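Local coordinates for protein putative glycosyltransferase (GalT1) (Streptococcus parasanguinis FW213, PDB 5HEA) that probably transfers a sugar from a nucleotide-activated donor, this chain being the C-terminal part of a longer protein and carrying a GT-A-type glycosyltransferase domain, at residues E99-L102 against E103-R107; S233-S236 against N237-R241; Y279-C282 against C283-D287. All coordinates share one frame; numbering follows the deposited sequence.

Contact 1. Residues E99-L102 against E103-R107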
# COMPACT_ATOMS: atom_id res chain seq x y z
N GLU A 99 17.24 -41.97 -18.01
CA GLU A 99 18.65 -41.64 -18.23
C GLU A 99 18.97 -41.32 -19.70
O GLU A 99 19.99 -40.69 -19.98
CB GLU A 99 19.56 -42.78 -17.75
CG GLU A 99 19.61 -43.96 -18.70
CD GLU A 99 20.52 -45.07 -18.20
OE1 GLU A 99 20.72 -45.15 -16.97
OE2 GLU A 99 21.02 -45.84 -19.04
N PHE A 100 18.09 -41.75 -20.61
CA PHE A 100 18.27 -41.51 -22.04
C PHE A 100 17.42 -40.35 -22.57
O PHE A 100 17.32 -40.13 -23.78
CB PHE A 100 17.97 -42.78 -22.84
CG PHE A 100 16.65 -43.41 -22.49
CD1 PHE A 100 15.46 -42.87 -22.95
CD2 PHE A 100 16.60 -44.56 -21.70
CE1 PHE A 100 14.24 -43.46 -22.63
CE2 PHE A 100 15.38 -45.14 -21.38
CZ PHE A 100 14.21 -44.59 -21.84
N TYR A 101 16.80 -39.62 -21.66
CA TYR A 101 15.89 -38.52 -22.00
C TYR A 101 16.50 -37.49 -22.96
O TYR A 101 15.97 -37.23 -24.05
CB TYR A 101 15.45 -37.82 -20.71
CG TYR A 101 14.65 -36.55 -20.89
CD1 TYR A 101 13.32 -36.60 -21.30
CD2 TYR A 101 15.20 -35.31 -20.59
CE1 TYR A 101 12.57 -35.45 -21.44
CE2 TYR A 101 14.45 -34.14 -20.72
CZ TYR A 101 13.14 -34.23 -21.15
OH TYR A 101 12.38 -33.10 -21.29
N LEU A 102 17.61 -36.90 -22.54
CA LEU A 102 18.26 -35.84 -23.30
C LEU A 102 18.79 -36.35 -24.64
O LEU A 102 18.62 -35.70 -25.69
CB LEU A 102 19.41 -35.27 -22.47
CG LEU A 102 19.64 -33.77 -22.43
CD1 LEU A 102 18.31 -33.01 -22.37
CD2 LEU A 102 20.51 -33.44 -21.22
N GLU A 103 19.46 -37.49 -24.59
CA GLU A 103 20.02 -38.12 -25.79
C GLU A 103 18.95 -38.34 -26.87
O GLU A 103 19.17 -38.01 -28.04
CB GLU A 103 20.69 -39.45 -25.41
CG GLU A 103 21.39 -40.14 -26.57
CD GLU A 103 21.93 -41.51 -26.21
OE1 GLU A 103 21.73 -41.97 -25.05
OE2 GLU A 103 22.57 -42.14 -27.08
N HIS A 104 17.80 -38.88 -26.49
CA HIS A 104 16.72 -39.12 -27.44
C HIS A 104 16.16 -37.85 -28.07
O HIS A 104 15.87 -37.84 -29.27
CB HIS A 104 15.61 -39.96 -26.82
CG HIS A 104 15.97 -41.41 -26.67
ND1 HIS A 104 15.03 -42.40 -26.51
CD2 HIS A 104 17.18 -42.02 -26.68
CE1 HIS A 104 15.64 -43.57 -26.42
NE2 HIS A 104 16.94 -43.37 -26.52
N LEU A 105 15.99 -36.80 -27.27
CA LEU A 105 15.57 -35.49 -27.77
C LEU A 105 16.62 -34.91 -28.71
O LEU A 105 16.29 -34.34 -29.76
CB LEU A 105 15.34 -34.50 -26.61
CG LEU A 105 14.04 -34.66 -25.82
CD1 LEU A 105 13.99 -33.69 -24.64
CD2 LEU A 105 12.83 -34.47 -26.75
N TYR A 106 17.88 -35.04 -28.32
CA TYR A 106 18.98 -34.50 -29.12
C TYR A 106 19.03 -35.18 -30.49
O TYR A 106 19.01 -34.51 -31.51
CB TYR A 106 20.32 -34.64 -28.39
CG TYR A 106 21.49 -34.07 -29.19
CD1 TYR A 106 21.75 -32.70 -29.19
CD2 TYR A 106 22.30 -34.90 -29.96
CE1 TYR A 106 22.80 -32.18 -29.92
CE2 TYR A 106 23.37 -34.37 -30.70
CZ TYR A 106 23.61 -33.01 -30.68
OH TYR A 106 24.65 -32.48 -31.40
N ARG A 107 19.08 -36.51 -30.49
CA ARG A 107 19.09 -37.26 -31.75
C ARG A 107 17.90 -36.93 -32.65
O ARG A 107 18.04 -36.79 -33.87
CB ARG A 107 19.10 -38.76 -31.46
CG ARG A 107 20.41 -39.22 -30.88
CD ARG A 107 21.06 -40.25 -31.78
NE ARG A 107 22.49 -40.35 -31.49
CZ ARG A 107 22.99 -40.96 -30.43
NH1 ARG A 107 22.17 -41.53 -29.56
NH2 ARG A 107 24.30 -41.00 -30.23
O HOH W 1 20.62 -38.54 -22.17

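Contact 2. Residues S233-S236 against N237-R241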
# COMPACT_ATOMS: atom_id res chain seq x y z
N SER A 233 -5.78 -15.33 -17.14
CA SER A 233 -4.76 -15.70 -18.12
C SER A 233 -5.19 -16.80 -19.09
O SER A 233 -4.87 -16.76 -20.28
CB SER A 233 -3.49 -16.14 -17.40
OG SER A 233 -2.82 -15.01 -16.92
N MET A 234 -5.89 -17.80 -18.56
CA MET A 234 -6.41 -18.89 -19.38
C MET A 234 -7.18 -18.32 -20.60
O MET A 234 -7.04 -18.80 -21.73
CB MET A 234 -7.32 -19.78 -18.53
CG MET A 234 -7.85 -21.02 -19.25
SD MET A 234 -8.98 -22.01 -18.24
CE MET A 234 -10.31 -20.84 -17.91
N ILE A 235 -7.97 -17.29 -20.35
CA ILE A 235 -8.79 -16.69 -21.40
C ILE A 235 -7.96 -15.78 -22.28
O ILE A 235 -7.98 -15.92 -23.50
CB ILE A 235 -9.99 -15.91 -20.78
CG1 ILE A 235 -10.86 -16.88 -19.98
CG2 ILE A 235 -10.82 -15.24 -21.86
CD1 ILE A 235 -11.28 -18.09 -20.80
N SER A 236 -7.21 -14.85 -21.68
CA SER A 236 -6.43 -13.90 -22.49
C SER A 236 -5.32 -14.59 -23.31
O SER A 236 -5.04 -14.18 -24.44
CB SER A 236 -5.88 -12.76 -21.64
OG SER A 236 -4.97 -13.25 -20.69
N ASN A 237 -4.70 -15.64 -22.76
CA ASN A 237 -3.74 -16.45 -23.53
C ASN A 237 -4.36 -17.03 -24.80
O ASN A 237 -3.74 -17.00 -25.85
CB ASN A 237 -3.14 -17.60 -22.71
CG ASN A 237 -2.18 -17.13 -21.63
OD1 ASN A 237 -1.81 -15.96 -21.59
ND2 ASN A 237 -1.75 -18.04 -20.77
N ALA A 238 -5.55 -17.61 -24.68
CA ALA A 238 -6.23 -18.21 -25.84
C ALA A 238 -6.62 -17.14 -26.89
O ALA A 238 -6.53 -17.38 -28.10
CB ALA A 238 -7.46 -19.01 -25.38
N GLU A 239 -7.05 -15.97 -26.43
CA GLU A 239 -7.40 -14.87 -27.33
C GLU A 239 -6.19 -14.32 -28.07
O GLU A 239 -6.21 -14.13 -29.28
CB GLU A 239 -8.12 -13.76 -26.56
CG GLU A 239 -9.54 -14.18 -26.16
CD GLU A 239 -10.16 -13.32 -25.07
OE1 GLU A 239 -9.45 -12.46 -24.50
OE2 GLU A 239 -11.37 -13.52 -24.78
N GLU A 240 -5.12 -14.08 -27.33
CA GLU A 240 -3.84 -13.67 -27.93
C GLU A 240 -3.36 -14.69 -28.99
O GLU A 240 -2.94 -14.32 -30.09
CB GLU A 240 -2.83 -13.52 -26.80
CG GLU A 240 -1.41 -13.11 -27.16
CD GLU A 240 -0.54 -12.99 -25.91
OE1 GLU A 240 -0.51 -13.94 -25.07
OE2 GLU A 240 0.07 -11.92 -25.73
N ARG A 241 -3.44 -15.97 -28.65
CA ARG A 241 -2.96 -17.02 -29.56
C ARG A 241 -3.81 -17.12 -30.84
O ARG A 241 -3.27 -17.27 -31.96
CB ARG A 241 -2.89 -18.37 -28.84
CG ARG A 241 -2.66 -19.57 -29.76
CD ARG A 241 -2.26 -20.83 -28.97
NE ARG A 241 -3.17 -21.17 -27.88
CZ ARG A 241 -2.85 -21.10 -26.58
NH1 ARG A 241 -1.63 -20.71 -26.23
NH2 ARG A 241 -3.73 -21.44 -25.64

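Contact 3. Residues Y279-C282 against C283-D287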
# COMPACT_ATOMS: atom_id res chain seq x y z
N TYR A 279 -16.34 -13.10 -14.59
CA TYR A 279 -17.52 -13.93 -14.86
C TYR A 279 -18.42 -13.28 -15.91
O TYR A 279 -18.86 -13.94 -16.86
CB TYR A 279 -18.29 -14.24 -13.57
CG TYR A 279 -19.81 -14.18 -13.69
CD1 TYR A 279 -20.54 -15.29 -14.11
CD2 TYR A 279 -20.50 -13.02 -13.39
CE1 TYR A 279 -21.92 -15.23 -14.23
CE2 TYR A 279 -21.88 -12.95 -13.50
CZ TYR A 279 -22.58 -14.06 -13.92
OH TYR A 279 -23.95 -13.98 -14.03
N GLN A 280 -18.67 -11.99 -15.75
CA GLN A 280 -19.51 -11.25 -16.67
C GLN A 280 -18.95 -11.31 -18.10
O GLN A 280 -19.68 -11.56 -19.06
CB GLN A 280 -19.65 -9.80 -16.19
CG GLN A 280 -20.39 -8.86 -17.15
CD GLN A 280 -19.47 -7.93 -17.96
OE1 GLN A 280 -18.54 -7.30 -17.43
NE2 GLN A 280 -19.73 -7.84 -19.26
N GLN A 281 -17.64 -11.10 -18.23
CA GLN A 281 -17.00 -11.04 -19.54
C GLN A 281 -17.06 -12.39 -20.24
O GLN A 281 -17.44 -12.47 -21.42
CB GLN A 281 -15.55 -10.53 -19.43
CG GLN A 281 -15.44 -9.02 -19.12
CD GLN A 281 -15.72 -8.13 -20.34
OE1 GLN A 281 -15.47 -8.52 -21.49
NE2 GLN A 281 -16.25 -6.92 -20.10
N CYS A 282 -16.70 -13.44 -19.52
CA CYS A 282 -16.70 -14.80 -20.07
C CYS A 282 -18.08 -15.30 -20.43
O CYS A 282 -18.28 -15.94 -21.47
CB CYS A 282 -16.06 -15.78 -19.08
SG CYS A 282 -14.26 -15.61 -18.98
N CYS A 283 -19.05 -15.05 -19.55
CA CYS A 283 -20.42 -15.45 -19.86
C CYS A 283 -20.98 -14.72 -21.05
O CYS A 283 -21.73 -15.30 -21.83
CB CYS A 283 -21.33 -15.24 -18.65
SG CYS A 283 -21.02 -16.47 -17.40
N ASN A 284 -20.64 -13.45 -21.20
CA ASN A 284 -21.10 -12.69 -22.35
C ASN A 284 -20.49 -13.23 -23.64
O ASN A 284 -21.19 -13.40 -24.63
CB ASN A 284 -20.79 -11.20 -22.19
CG ASN A 284 -20.98 -10.41 -23.48
OD1 ASN A 284 -22.07 -10.40 -24.07
ND2 ASN A 284 -19.94 -9.72 -23.90
N LYS A 285 -19.18 -13.48 -23.60
CA LYS A 285 -18.47 -14.05 -24.73
C LYS A 285 -19.06 -15.41 -25.12
O LYS A 285 -19.30 -15.67 -26.30
CB LYS A 285 -16.96 -14.14 -24.44
CG LYS A 285 -16.26 -12.78 -24.53
CD LYS A 285 -14.73 -12.88 -24.47
CE LYS A 285 -14.19 -12.36 -23.15
NZ LYS A 285 -12.69 -12.21 -23.13
N LEU A 286 -19.34 -16.25 -24.13
CA LEU A 286 -19.93 -17.56 -24.41
C LEU A 286 -21.35 -17.42 -24.96
O LEU A 286 -21.76 -18.15 -25.86
CB LEU A 286 -19.90 -18.43 -23.15
CG LEU A 286 -20.26 -19.91 -23.28
CD1 LEU A 286 -19.28 -20.66 -24.19
CD2 LEU A 286 -20.32 -20.54 -21.89
N ASP A 287 -22.10 -16.46 -24.41
CA ASP A 287 -23.44 -16.13 -24.89
C ASP A 287 -23.43 -15.70 -26.37
O ASP A 287 -24.30 -16.10 -27.14
CB ASP A 287 -24.03 -15.01 -24.03
CG ASP A 287 -25.47 -14.66 -24.40
OD1 ASP A 287 -26.21 -15.55 -24.87
OD2 ASP A 287 -25.86 -13.49 -24.20

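Contact 1. Residues E99-L102 against E103-R107
Phe100 and His104, one helical turn apart, lay their rings together in an offset stack, centroids 4.7 Å apart and planes inclined by 29°. CD1 of Phe100 comes 3.5 Å from CE1 of His104 and sits over one face of the imidazole, toward its rim, while CB of Phe100 makes a CH-pi contact with the same ring. CG of Phe100 stands between its backbone N and carbonyl carbon (chi1 51°), and this swings the ring alongside the next turn. Backbone bonding starts here too, since His104 N donates to Phe100 O at 3.0 Å, with Phe100 as N-cap of helix 101-110. That helix belongs to the GT-A-type glycosyltransferase domain and packs on its central sheet, with Leu102 against strand 7-13 and Tyr101 and Leu105 against Cys119 of strand 116-125. On this buried side CD1 of Leu105 lies over one face of the Tyr101 ring, 3.6 Å from its CZ. One water bridges the first turn, donating to Glu99 O and accepting from Glu103 N at 2.9 Å. Farther out, Arg107 NH1 forms a salt bridge with Glu103 OE2 at 2.6 Å, meeting the oxygen on its anti side and 19° out of the carboxylate plane. The other oxygen, Glu103 OE1, is hydrogen-bonded to Thr31, and His104 ND1 to Glu210 of strand 204-217.

Contact 2. Residues S233-S236 against N237-R241
The carboxamide of Asn237 folds back beside the carbonyl of Ser233, its CG only 3.0 Å from Ser233 O. CG of Asn237 lies anti to its carbonyl carbon (chi1 -71°), which turns the amide toward the preceding turn. The Glu239 carboxylate likewise reaches back, OE2 lying 3.4 Å from CG2 of Ile235, while OE1 comes 3.9 Å from CA of Ser236. That OE2 is gripped by the Tyr259 hydroxyl and, in a salt bridge, by Lys285, a pairing that would be expected to favour the charged carboxylate in this buried setting. The third flat group, the Arg241 guanidinium, has Asn237 O over the centre of one face, 4.2 Å above the plane; its NH2 forms a salt bridge with Asp192, and Tyr196 adds a cation-pi contact. Along the backbone, i to i+4 bonds link Asn237 to Ser233, Glu239 to Ile235 and Glu240 to Ser236, the first with Asn237 N 2.7 Å from Ser233 O. Arg187 hydrogen-bonds both serine hydroxyls, NE to Ser233 OG and NH2 to Ser236 OG, and Asn237 ND2 bonds to Arg189 O and Asp192 OD2. This is a buried pair of alpha-helical turns in helix 231-247, the first of three C-terminal helices: amid these polar links Ile235 packs on helices 253-272 and 276-291 and Ala238 on 253-272, while Glu240 forms a salt bridge with Lys285 of the second subunit.

Contact 3. Residues Y279-C282 against C283-D287
A sulfur-aromatic contact joins Cys283 to Tyr279, SG of Cys283 approaching the ring obliquely, 3.5 Å from CE1 of Tyr279. The sulfur stands 51° off the ring normal. SG of Cys283 is anti to its carbonyl carbon (chi1 -73°), directing it back along the helix toward that ring and to within 3.4 Å of Tyr279 O. The tyrosine also packs on Ala270 and Leu271, and its ring meets His66 of the third subunit with planes near perpendicular. Covalent links come next. Cys283 is joined by a disulfide to Cys267, and Cys282, its immediate neighbour in sequence, to Cys266, so that two adjacent bonds staple helix 276-291 to helix 253-272 in the helical C-terminal part of the chain. Backbone hydrogen bonds run i to i+4 in alpha-helical fashion, at 2.9 to 3.0 Å: Cys283 N to Tyr279 O, Asn284 N to Gln280 O, Lys285 N to Gln281 O and Leu286 N to Cys282 O. The methylenes of Lys285 run back along the preceding turn, CG 3.3 Å from Gln281 O. The chain bends at chi3 (-109°), bringing CE of Lys285 back over Gln281 as well, 4.4 Å from CB of Gln281. Charge and polar pairing occupy the outer ends: Lys285 NZ is held between two carboxylates, Glu239 of the same chain and Glu240 of the second subunit, which would probably stabilise the ammonium, and Gln280 NE2 donates to Gly180 O of that subunit.

From the N terminus, contact 1 comes first, at the start of helix 101-110 on the sheet of the glycosyltransferase domain; contacts 2 and 3 follow in helices 231-247 and 276-291. Each is local, closing one or two helical turns and no long loop, and the three run in series without nesting or crossing. Contact 1 lies across the chain's centre from the others, its centre about 32 Å from that of contact 2 and 45 Å from that of contact 3. Contacts 2 and 3 touch directly, through a salt bridge and through Ile235 on Cys282, so the first and last of the C-terminal helices meet there. Both also border the second subunit.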